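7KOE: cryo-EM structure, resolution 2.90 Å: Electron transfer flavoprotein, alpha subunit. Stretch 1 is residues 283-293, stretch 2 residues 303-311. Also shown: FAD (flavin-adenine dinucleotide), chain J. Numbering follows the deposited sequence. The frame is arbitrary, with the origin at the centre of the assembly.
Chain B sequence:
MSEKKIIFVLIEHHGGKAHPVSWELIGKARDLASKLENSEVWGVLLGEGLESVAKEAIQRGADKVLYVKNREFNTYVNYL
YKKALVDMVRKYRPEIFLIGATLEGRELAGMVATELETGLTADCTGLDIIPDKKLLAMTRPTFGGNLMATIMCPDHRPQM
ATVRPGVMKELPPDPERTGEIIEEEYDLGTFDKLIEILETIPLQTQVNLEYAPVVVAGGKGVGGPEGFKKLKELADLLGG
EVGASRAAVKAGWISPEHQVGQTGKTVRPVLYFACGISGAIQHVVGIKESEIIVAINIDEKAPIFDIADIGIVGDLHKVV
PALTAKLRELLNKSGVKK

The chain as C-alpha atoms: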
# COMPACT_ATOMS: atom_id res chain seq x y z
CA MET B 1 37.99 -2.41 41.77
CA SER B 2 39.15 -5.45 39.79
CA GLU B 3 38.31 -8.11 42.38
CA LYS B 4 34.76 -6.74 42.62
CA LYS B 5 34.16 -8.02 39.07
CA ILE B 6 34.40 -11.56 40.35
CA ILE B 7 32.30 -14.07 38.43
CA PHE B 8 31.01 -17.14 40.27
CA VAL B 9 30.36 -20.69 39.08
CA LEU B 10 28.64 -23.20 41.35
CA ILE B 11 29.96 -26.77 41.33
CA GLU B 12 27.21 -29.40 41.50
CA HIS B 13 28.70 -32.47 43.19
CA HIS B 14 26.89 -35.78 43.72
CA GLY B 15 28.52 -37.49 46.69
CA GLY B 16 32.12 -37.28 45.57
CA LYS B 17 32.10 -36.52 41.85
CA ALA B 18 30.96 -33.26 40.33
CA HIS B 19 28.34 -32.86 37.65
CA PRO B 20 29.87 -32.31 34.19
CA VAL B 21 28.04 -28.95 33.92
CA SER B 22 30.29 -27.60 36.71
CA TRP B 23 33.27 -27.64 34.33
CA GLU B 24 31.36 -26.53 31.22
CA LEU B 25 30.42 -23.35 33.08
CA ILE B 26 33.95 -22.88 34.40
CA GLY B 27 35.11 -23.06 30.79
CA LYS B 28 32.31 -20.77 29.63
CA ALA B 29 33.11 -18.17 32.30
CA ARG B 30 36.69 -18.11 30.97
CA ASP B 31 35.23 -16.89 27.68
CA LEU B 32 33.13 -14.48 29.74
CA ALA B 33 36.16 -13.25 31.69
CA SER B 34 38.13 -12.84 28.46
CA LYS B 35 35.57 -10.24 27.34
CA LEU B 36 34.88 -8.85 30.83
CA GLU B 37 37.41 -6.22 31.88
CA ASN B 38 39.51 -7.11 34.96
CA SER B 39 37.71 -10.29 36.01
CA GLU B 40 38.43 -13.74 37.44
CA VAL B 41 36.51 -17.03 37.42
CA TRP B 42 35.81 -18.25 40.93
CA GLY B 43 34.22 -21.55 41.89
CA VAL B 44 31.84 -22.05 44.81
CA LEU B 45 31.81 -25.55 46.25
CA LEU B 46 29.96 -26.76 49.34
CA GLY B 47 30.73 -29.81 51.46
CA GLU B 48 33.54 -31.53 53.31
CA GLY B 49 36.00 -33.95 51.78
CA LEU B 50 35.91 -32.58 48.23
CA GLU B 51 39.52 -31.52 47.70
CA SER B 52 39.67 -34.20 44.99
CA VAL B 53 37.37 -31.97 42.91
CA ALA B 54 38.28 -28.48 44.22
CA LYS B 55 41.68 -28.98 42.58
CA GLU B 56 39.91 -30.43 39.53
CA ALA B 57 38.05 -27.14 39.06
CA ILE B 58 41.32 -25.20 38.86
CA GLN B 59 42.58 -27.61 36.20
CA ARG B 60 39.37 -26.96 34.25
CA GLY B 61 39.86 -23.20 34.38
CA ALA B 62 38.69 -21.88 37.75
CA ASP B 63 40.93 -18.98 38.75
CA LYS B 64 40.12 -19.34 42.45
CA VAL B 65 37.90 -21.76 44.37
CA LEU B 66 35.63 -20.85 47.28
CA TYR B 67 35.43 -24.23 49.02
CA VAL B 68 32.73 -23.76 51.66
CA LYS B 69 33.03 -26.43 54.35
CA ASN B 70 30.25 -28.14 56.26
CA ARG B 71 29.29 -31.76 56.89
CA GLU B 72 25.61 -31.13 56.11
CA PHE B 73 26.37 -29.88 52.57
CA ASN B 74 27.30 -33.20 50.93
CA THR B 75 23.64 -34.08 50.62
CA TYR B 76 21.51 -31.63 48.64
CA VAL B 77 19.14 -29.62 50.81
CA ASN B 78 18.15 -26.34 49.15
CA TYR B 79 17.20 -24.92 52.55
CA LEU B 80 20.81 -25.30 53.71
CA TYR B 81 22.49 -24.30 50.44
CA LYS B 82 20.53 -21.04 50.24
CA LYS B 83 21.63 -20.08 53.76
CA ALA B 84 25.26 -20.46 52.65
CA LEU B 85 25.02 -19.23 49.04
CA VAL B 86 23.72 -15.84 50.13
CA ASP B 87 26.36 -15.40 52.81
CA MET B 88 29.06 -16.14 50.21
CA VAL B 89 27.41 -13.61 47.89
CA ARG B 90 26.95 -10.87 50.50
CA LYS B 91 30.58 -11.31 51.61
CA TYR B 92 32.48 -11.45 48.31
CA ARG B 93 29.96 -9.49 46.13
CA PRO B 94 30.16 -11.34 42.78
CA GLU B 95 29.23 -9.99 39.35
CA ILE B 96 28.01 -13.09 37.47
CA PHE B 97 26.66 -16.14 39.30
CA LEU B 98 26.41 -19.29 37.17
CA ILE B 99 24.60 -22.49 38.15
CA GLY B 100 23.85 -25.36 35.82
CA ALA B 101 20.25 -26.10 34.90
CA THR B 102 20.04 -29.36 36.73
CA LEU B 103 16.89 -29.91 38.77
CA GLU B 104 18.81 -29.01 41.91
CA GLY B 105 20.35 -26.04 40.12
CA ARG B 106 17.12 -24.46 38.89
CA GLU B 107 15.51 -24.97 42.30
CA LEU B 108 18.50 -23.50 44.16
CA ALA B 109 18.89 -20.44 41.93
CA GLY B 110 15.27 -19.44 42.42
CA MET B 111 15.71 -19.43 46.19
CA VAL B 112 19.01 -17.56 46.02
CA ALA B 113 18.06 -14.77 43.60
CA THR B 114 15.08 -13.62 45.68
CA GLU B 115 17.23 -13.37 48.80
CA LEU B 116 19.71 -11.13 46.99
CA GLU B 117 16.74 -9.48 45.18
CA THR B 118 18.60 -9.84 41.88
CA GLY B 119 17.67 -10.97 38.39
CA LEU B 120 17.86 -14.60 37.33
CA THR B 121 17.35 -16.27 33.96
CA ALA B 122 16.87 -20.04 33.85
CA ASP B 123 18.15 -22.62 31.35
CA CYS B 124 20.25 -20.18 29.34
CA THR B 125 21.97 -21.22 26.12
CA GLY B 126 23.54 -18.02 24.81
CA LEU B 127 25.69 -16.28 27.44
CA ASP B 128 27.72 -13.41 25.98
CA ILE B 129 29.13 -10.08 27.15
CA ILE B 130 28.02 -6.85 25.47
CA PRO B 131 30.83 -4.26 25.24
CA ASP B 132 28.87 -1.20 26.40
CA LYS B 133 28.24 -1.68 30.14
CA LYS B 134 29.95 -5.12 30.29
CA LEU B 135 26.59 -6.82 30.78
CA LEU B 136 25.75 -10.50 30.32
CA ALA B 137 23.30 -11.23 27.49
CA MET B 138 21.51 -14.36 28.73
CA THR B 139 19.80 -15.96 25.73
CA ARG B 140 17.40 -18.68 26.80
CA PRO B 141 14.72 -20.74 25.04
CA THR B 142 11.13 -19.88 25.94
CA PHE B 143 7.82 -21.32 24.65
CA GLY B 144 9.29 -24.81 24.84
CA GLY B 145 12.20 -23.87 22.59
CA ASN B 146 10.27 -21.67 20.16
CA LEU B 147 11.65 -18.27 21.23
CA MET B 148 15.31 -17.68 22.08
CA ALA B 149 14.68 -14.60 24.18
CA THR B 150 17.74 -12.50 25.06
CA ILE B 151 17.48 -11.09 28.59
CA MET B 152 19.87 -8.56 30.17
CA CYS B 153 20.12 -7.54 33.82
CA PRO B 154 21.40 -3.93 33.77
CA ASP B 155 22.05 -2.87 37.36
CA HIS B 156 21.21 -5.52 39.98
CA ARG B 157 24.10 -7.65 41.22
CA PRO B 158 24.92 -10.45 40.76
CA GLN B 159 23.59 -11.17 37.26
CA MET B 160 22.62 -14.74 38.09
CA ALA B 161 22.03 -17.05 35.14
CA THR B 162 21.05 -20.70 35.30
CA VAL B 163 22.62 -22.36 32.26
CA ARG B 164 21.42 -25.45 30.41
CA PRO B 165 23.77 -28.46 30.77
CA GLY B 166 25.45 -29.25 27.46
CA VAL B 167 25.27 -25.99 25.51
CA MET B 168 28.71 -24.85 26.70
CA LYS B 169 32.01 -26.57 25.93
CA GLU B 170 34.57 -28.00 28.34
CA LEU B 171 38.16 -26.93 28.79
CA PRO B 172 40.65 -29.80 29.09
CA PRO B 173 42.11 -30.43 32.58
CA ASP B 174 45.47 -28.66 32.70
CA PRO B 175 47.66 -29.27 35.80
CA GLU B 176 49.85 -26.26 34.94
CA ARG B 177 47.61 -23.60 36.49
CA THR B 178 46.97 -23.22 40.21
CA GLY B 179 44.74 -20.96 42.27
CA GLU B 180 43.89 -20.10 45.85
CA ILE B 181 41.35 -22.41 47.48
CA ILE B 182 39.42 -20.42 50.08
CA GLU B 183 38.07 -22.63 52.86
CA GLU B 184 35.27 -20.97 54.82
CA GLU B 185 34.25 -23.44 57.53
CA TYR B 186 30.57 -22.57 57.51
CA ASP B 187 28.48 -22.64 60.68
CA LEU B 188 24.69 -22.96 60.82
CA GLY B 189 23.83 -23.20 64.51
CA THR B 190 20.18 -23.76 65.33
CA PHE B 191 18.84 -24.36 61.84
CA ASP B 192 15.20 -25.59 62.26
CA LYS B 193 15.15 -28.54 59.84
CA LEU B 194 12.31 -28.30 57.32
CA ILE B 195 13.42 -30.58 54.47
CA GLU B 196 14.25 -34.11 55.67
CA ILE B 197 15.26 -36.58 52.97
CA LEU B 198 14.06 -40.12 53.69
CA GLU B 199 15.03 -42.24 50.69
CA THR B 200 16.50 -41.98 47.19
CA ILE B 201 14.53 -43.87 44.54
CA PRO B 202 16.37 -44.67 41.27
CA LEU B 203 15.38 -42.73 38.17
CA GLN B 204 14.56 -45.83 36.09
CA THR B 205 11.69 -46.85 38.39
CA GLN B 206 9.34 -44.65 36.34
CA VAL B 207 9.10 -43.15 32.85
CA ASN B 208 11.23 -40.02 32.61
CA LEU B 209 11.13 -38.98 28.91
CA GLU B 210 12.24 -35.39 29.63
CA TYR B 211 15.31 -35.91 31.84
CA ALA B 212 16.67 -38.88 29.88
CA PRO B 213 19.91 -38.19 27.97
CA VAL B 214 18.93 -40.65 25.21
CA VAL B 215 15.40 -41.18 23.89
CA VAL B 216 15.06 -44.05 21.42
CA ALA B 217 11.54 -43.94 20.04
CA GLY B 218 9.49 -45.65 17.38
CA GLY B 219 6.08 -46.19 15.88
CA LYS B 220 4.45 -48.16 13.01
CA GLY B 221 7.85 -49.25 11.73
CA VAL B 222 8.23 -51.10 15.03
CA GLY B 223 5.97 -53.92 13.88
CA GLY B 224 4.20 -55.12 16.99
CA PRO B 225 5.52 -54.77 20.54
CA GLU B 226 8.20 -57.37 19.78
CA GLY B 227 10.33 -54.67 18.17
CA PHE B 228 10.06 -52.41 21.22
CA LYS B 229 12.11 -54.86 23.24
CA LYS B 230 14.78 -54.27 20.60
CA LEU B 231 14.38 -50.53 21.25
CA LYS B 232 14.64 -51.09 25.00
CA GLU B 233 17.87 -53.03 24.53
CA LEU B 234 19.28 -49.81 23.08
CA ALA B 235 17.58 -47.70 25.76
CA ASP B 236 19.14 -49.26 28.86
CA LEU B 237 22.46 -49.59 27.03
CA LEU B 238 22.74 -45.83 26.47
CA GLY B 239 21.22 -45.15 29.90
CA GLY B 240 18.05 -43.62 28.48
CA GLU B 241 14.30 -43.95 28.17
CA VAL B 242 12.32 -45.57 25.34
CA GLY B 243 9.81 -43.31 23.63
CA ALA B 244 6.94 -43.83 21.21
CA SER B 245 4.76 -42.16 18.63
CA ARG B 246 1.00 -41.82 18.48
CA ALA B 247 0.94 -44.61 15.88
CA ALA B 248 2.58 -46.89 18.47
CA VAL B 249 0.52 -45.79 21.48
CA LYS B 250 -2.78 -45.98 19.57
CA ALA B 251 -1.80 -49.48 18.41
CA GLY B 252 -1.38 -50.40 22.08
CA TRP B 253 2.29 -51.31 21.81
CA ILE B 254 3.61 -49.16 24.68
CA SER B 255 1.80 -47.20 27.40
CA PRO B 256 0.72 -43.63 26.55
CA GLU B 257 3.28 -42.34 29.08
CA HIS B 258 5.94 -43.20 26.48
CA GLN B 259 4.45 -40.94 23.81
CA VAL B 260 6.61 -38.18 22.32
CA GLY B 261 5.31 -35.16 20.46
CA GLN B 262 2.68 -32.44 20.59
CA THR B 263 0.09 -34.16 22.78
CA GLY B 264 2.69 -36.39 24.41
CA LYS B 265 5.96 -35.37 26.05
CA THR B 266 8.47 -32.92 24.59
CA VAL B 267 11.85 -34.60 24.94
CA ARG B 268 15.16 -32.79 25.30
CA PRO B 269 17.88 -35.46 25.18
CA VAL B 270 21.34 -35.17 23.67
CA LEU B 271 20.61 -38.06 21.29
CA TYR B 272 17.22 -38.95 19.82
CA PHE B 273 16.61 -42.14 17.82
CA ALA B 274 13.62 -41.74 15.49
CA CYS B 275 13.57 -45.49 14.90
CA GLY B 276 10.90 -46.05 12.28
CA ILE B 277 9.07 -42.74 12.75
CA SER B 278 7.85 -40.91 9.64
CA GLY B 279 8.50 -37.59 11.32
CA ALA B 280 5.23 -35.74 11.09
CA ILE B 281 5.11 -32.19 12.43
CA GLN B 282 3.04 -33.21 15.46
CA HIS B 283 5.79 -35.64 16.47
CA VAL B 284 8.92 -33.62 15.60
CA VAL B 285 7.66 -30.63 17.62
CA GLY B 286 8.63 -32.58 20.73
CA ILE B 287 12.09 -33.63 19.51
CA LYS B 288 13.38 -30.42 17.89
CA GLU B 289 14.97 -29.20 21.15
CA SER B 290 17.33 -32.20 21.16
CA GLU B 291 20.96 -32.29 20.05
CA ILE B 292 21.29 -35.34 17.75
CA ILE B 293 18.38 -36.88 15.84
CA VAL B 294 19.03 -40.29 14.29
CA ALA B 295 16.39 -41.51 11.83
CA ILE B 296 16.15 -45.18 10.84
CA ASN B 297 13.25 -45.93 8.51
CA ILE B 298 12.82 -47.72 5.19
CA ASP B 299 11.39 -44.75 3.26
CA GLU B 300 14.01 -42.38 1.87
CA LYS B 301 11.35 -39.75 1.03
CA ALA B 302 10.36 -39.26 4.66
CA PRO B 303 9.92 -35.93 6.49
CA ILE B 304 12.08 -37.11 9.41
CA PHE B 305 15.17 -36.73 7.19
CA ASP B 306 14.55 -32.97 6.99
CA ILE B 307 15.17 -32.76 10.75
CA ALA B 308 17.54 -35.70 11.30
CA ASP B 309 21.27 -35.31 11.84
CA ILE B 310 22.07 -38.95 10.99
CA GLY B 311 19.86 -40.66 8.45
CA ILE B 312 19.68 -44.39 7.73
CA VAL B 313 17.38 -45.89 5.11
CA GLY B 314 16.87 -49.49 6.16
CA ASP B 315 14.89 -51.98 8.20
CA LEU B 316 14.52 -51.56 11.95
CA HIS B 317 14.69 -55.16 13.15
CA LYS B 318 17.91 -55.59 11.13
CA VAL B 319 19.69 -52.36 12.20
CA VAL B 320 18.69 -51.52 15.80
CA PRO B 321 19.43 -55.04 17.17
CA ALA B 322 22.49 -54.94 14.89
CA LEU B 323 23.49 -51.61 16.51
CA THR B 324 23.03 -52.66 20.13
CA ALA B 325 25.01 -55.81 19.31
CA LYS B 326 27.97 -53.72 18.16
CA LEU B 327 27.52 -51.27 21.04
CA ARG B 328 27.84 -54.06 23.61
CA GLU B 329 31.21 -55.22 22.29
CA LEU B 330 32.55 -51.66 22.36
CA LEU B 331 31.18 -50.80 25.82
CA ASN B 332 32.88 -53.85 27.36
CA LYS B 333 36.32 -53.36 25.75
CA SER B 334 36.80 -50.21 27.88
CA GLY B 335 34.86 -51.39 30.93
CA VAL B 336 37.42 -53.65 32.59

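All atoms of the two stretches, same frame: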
# COMPACT_ATOMS: atom_id res chain seq x y z
N HIS B 283 4.81 -34.89 15.70
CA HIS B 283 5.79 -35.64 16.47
C HIS B 283 7.10 -34.89 16.63
O HIS B 283 7.64 -34.83 17.74
CB HIS B 283 6.07 -37.00 15.81
CG HIS B 283 7.06 -37.82 16.57
ND1 HIS B 283 6.70 -38.60 17.65
CD2 HIS B 283 8.39 -37.97 16.43
CE1 HIS B 283 7.77 -39.20 18.13
NE2 HIS B 283 8.81 -38.83 17.41
N VAL B 284 7.62 -34.29 15.55
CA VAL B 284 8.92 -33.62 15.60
C VAL B 284 8.88 -32.29 16.33
O VAL B 284 9.94 -31.67 16.49
CB VAL B 284 9.50 -33.39 14.20
CG1 VAL B 284 9.48 -34.68 13.41
CG2 VAL B 284 8.74 -32.30 13.47
N VAL B 285 7.71 -31.83 16.78
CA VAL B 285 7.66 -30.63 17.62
C VAL B 285 8.04 -30.94 19.05
O VAL B 285 8.24 -30.02 19.85
CB VAL B 285 6.26 -30.01 17.50
CG1 VAL B 285 5.25 -30.78 18.32
CG2 VAL B 285 6.26 -28.51 17.84
N GLY B 286 8.18 -32.22 19.41
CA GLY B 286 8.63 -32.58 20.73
C GLY B 286 10.09 -33.00 20.77
O GLY B 286 10.65 -33.18 21.85
N ILE B 287 10.71 -33.17 19.60
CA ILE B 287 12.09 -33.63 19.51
C ILE B 287 13.04 -32.58 18.98
O ILE B 287 14.25 -32.82 18.97
CB ILE B 287 12.21 -34.90 18.65
CG1 ILE B 287 12.10 -34.56 17.17
CG2 ILE B 287 11.11 -35.86 18.99
CD1 ILE B 287 12.39 -35.72 16.26
N LYS B 288 12.54 -31.42 18.54
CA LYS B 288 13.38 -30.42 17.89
C LYS B 288 14.30 -29.69 18.86
O LYS B 288 15.23 -29.01 18.40
CB LYS B 288 12.51 -29.41 17.15
CG LYS B 288 11.53 -28.66 18.03
CD LYS B 288 10.90 -27.49 17.28
CE LYS B 288 10.15 -27.96 16.05
NZ LYS B 288 9.45 -26.84 15.37
N GLU B 289 14.08 -29.80 20.16
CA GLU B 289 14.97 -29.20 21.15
C GLU B 289 16.13 -30.12 21.52
O GLU B 289 16.92 -29.77 22.40
CB GLU B 289 14.18 -28.84 22.41
CG GLU B 289 14.58 -27.53 23.06
CD GLU B 289 13.73 -27.18 24.27
OE1 GLU B 289 12.89 -28.02 24.66
OE2 GLU B 289 13.90 -26.08 24.82
N SER B 290 16.26 -31.27 20.86
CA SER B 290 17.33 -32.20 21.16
C SER B 290 18.63 -31.75 20.51
O SER B 290 18.72 -30.68 19.90
CB SER B 290 16.96 -33.61 20.69
OG SER B 290 16.92 -33.67 19.29
N GLU B 291 19.66 -32.59 20.63
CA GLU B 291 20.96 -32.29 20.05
C GLU B 291 21.25 -33.12 18.80
O GLU B 291 21.64 -32.57 17.77
CB GLU B 291 22.06 -32.52 21.09
CG GLU B 291 22.36 -31.31 21.98
CD GLU B 291 23.11 -30.19 21.28
OE1 GLU B 291 23.29 -29.12 21.90
OE2 GLU B 291 23.57 -30.37 20.13
N ILE B 292 21.07 -34.44 18.88
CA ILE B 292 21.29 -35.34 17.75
C ILE B 292 20.00 -36.10 17.50
O ILE B 292 19.42 -36.67 18.43
CB ILE B 292 22.45 -36.32 18.02
CG1 ILE B 292 23.68 -35.58 18.55
CG2 ILE B 292 22.82 -37.06 16.75
CD1 ILE B 292 24.66 -36.49 19.24
N ILE B 293 19.56 -36.12 16.25
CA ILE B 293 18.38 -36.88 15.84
C ILE B 293 18.84 -37.92 14.83
O ILE B 293 19.32 -37.57 13.74
CB ILE B 293 17.28 -35.98 15.25
CG1 ILE B 293 16.73 -35.05 16.32
CG2 ILE B 293 16.17 -36.82 14.66
CD1 ILE B 293 15.75 -34.05 15.79
N PRO B 303 9.68 -37.26 5.91
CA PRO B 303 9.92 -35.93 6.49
C PRO B 303 10.74 -35.94 7.78
O PRO B 303 10.96 -34.86 8.34
CB PRO B 303 8.51 -35.40 6.75
CG PRO B 303 7.66 -36.60 6.84
CD PRO B 303 8.25 -37.60 5.91
N ILE B 304 11.18 -37.10 8.27
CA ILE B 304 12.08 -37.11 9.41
C ILE B 304 13.50 -36.77 8.98
O ILE B 304 14.27 -36.21 9.77
CB ILE B 304 11.99 -38.47 10.14
CG1 ILE B 304 12.73 -38.46 11.47
CG2 ILE B 304 12.45 -39.62 9.25
CD1 ILE B 304 12.11 -37.58 12.51
N PHE B 305 13.84 -37.02 7.72
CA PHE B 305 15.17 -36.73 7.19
C PHE B 305 15.42 -35.24 6.99
O PHE B 305 16.58 -34.85 6.80
CB PHE B 305 15.37 -37.48 5.87
CG PHE B 305 15.48 -38.96 6.03
CD1 PHE B 305 16.15 -39.50 7.12
CD2 PHE B 305 14.91 -39.81 5.11
CE1 PHE B 305 16.25 -40.87 7.27
CE2 PHE B 305 15.02 -41.18 5.26
CZ PHE B 305 15.69 -41.71 6.34
N ASP B 306 14.38 -34.41 7.02
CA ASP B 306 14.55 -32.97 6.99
C ASP B 306 14.88 -32.39 8.36
O ASP B 306 15.22 -31.21 8.45
CB ASP B 306 13.30 -32.30 6.43
CG ASP B 306 13.08 -32.62 4.97
OD1 ASP B 306 14.07 -32.84 4.25
OD2 ASP B 306 11.91 -32.63 4.53
N ILE B 307 14.78 -33.19 9.42
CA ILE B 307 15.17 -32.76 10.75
C ILE B 307 16.28 -33.63 11.33
O ILE B 307 16.92 -33.22 12.32
CB ILE B 307 13.96 -32.72 11.72
CG1 ILE B 307 14.13 -31.64 12.78
CG2 ILE B 307 13.70 -34.08 12.36
CD1 ILE B 307 12.91 -31.42 13.63
N ALA B 308 16.57 -34.78 10.74
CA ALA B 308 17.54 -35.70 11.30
C ALA B 308 18.96 -35.21 11.06
O ALA B 308 19.26 -34.56 10.06
CB ALA B 308 17.37 -37.09 10.69
N ASP B 309 19.84 -35.54 12.00
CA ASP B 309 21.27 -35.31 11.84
C ASP B 309 21.99 -36.50 11.24
O ASP B 309 22.97 -36.32 10.52
CB ASP B 309 21.90 -34.95 13.18
CG ASP B 309 21.47 -33.60 13.69
OD1 ASP B 309 21.17 -32.72 12.84
OD2 ASP B 309 21.43 -33.40 14.92
N ILE B 310 21.51 -37.71 11.53
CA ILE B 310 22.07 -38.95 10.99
C ILE B 310 20.91 -39.73 10.40
O ILE B 310 19.97 -40.08 11.11
CB ILE B 310 22.80 -39.77 12.07
CG1 ILE B 310 24.09 -39.08 12.50
CG2 ILE B 310 23.10 -41.16 11.58
CD1 ILE B 310 24.72 -39.69 13.72
N GLY B 311 20.97 -40.00 9.10
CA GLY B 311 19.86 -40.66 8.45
C GLY B 311 20.19 -42.00 7.83
O GLY B 311 21.06 -42.09 6.96
PA FAD J . 3.76 -43.48 10.30
O1A FAD J . 2.94 -44.52 9.65
O2A FAD J . 3.47 -42.07 9.80
O5B FAD J . 5.25 -43.84 10.18
C5B FAD J . 5.68 -45.08 9.58
C4B FAD J . 7.09 -44.91 9.09
O4B FAD J . 7.85 -46.11 9.39
C3B FAD J . 7.23 -44.68 7.59
O3B FAD J . 8.20 -43.67 7.32
C2B FAD J . 7.67 -46.05 7.07
O2B FAD J . 8.46 -45.95 5.89
C1B FAD J . 8.52 -46.53 8.23
N9A FAD J . 8.69 -47.98 8.30
C8A FAD J . 7.82 -48.94 7.85
N7A FAD J . 8.24 -50.17 8.03
C5A FAD J . 9.47 -50.01 8.64
C6A FAD J . 10.43 -50.93 9.10
N6A FAD J . 10.29 -52.26 9.01
N1A FAD J . 11.56 -50.44 9.66
C2A FAD J . 11.70 -49.11 9.76
N3A FAD J . 10.86 -48.15 9.37
C4A FAD J . 9.76 -48.67 8.81
N1 FAD J . 2.03 -38.12 17.02
C2 FAD J . 2.98 -38.34 17.97
O2 FAD J . 3.86 -39.18 17.80
N3 FAD J . 2.97 -37.62 19.13
C4 FAD J . 2.07 -36.65 19.46
O4 FAD J . 2.16 -36.07 20.54
C4X FAD J . 1.06 -36.43 18.46
N5 FAD J . 0.17 -35.54 18.70
C5X FAD J . -0.80 -35.31 17.75
C6 FAD J . -1.76 -34.35 18.01
C7 FAD J . -2.76 -34.08 17.08
C7M FAD J . -3.78 -33.03 17.40
C8 FAD J . -2.79 -34.79 15.88
C8M FAD J . -3.85 -34.52 14.85
C9 FAD J . -1.83 -35.76 15.62
C9A FAD J . -0.84 -36.03 16.55
N10 FAD J . 0.17 -36.98 16.31
C10 FAD J . 1.12 -37.22 17.26
C1' FAD J . 0.15 -37.79 15.09
C2' FAD J . 1.06 -37.28 13.98
O2' FAD J . 0.39 -36.26 13.24
C3' FAD J . 1.38 -38.44 13.04
O3' FAD J . 0.18 -38.85 12.40
C4' FAD J . 1.98 -39.65 13.75
O4' FAD J . 3.13 -39.25 14.51
C5' FAD J . 2.37 -40.76 12.81
O5' FAD J . 3.13 -41.75 13.54
P FAD J . 4.29 -42.56 12.87
O1P FAD J . 4.91 -43.43 13.96
O2P FAD J . 5.19 -41.69 12.14
O3P FAD J . 3.53 -43.50 11.86

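The centre of the contact is built from branched aliphatic side chains, with Ile293 and Ile307 losing the most surface to the opposing stretch. Ile307 points its CA-to-CB bond toward stretch 1 and touches several residues there. Ile307 CD1 lies 4.0 Å from Val284 CB and 4.1 Å from Lys288 CB, while Ile307 CG2 lies 4.0 Å from Ile293 CD1 and 4.4 Å from Ile287 CD1. Ile307 thus packs against residues from both the start and the end of stretch 1. Ile304 completes this cluster. Its CA-to-CB bond points sideways, but the end of the side chain comes nearer, bringing Ile304 CD1 to 4.0 Å from Val284 CG1 and 4.2 Å from Ile287 CD1. Lys288 contributes only aliphatic packing, since the end of its side chain leads away.

Beyond this cluster the chains draw closer, and the CA atoms of Ile293 and Ala308 are 4.8 Å apart. Ile293 CG2 packs 4.2 Å from Ala308 CB, and Ile292 CG2 approaches Ile310 CD1 at 4.4 Å.

Here the backbone takes over. Ile293 O accepts two hydrogen bonds, from Asp309 N at 2.7 Å and from Ile310 N at 3.1 Å. The second is the straighter, with an angle of 166° at the hydrogen against 144° for the first. A single acceptor therefore holds two successive amides of stretch 2.

At the polar edge, Asp309 OD2 lies 3.0 Å from Glu291 O, but both are acceptors and no hydrogen bond joins them. Asp309 OD2 is also 3.4 Å from Ile292 CA.

Away from this contact, His283 serves the cofactor: its ND1 donates a hydrogen bond to FAD O2 at 2.9 Å, with the flavin oxygen at the ring edge, near the plane of the imidazole.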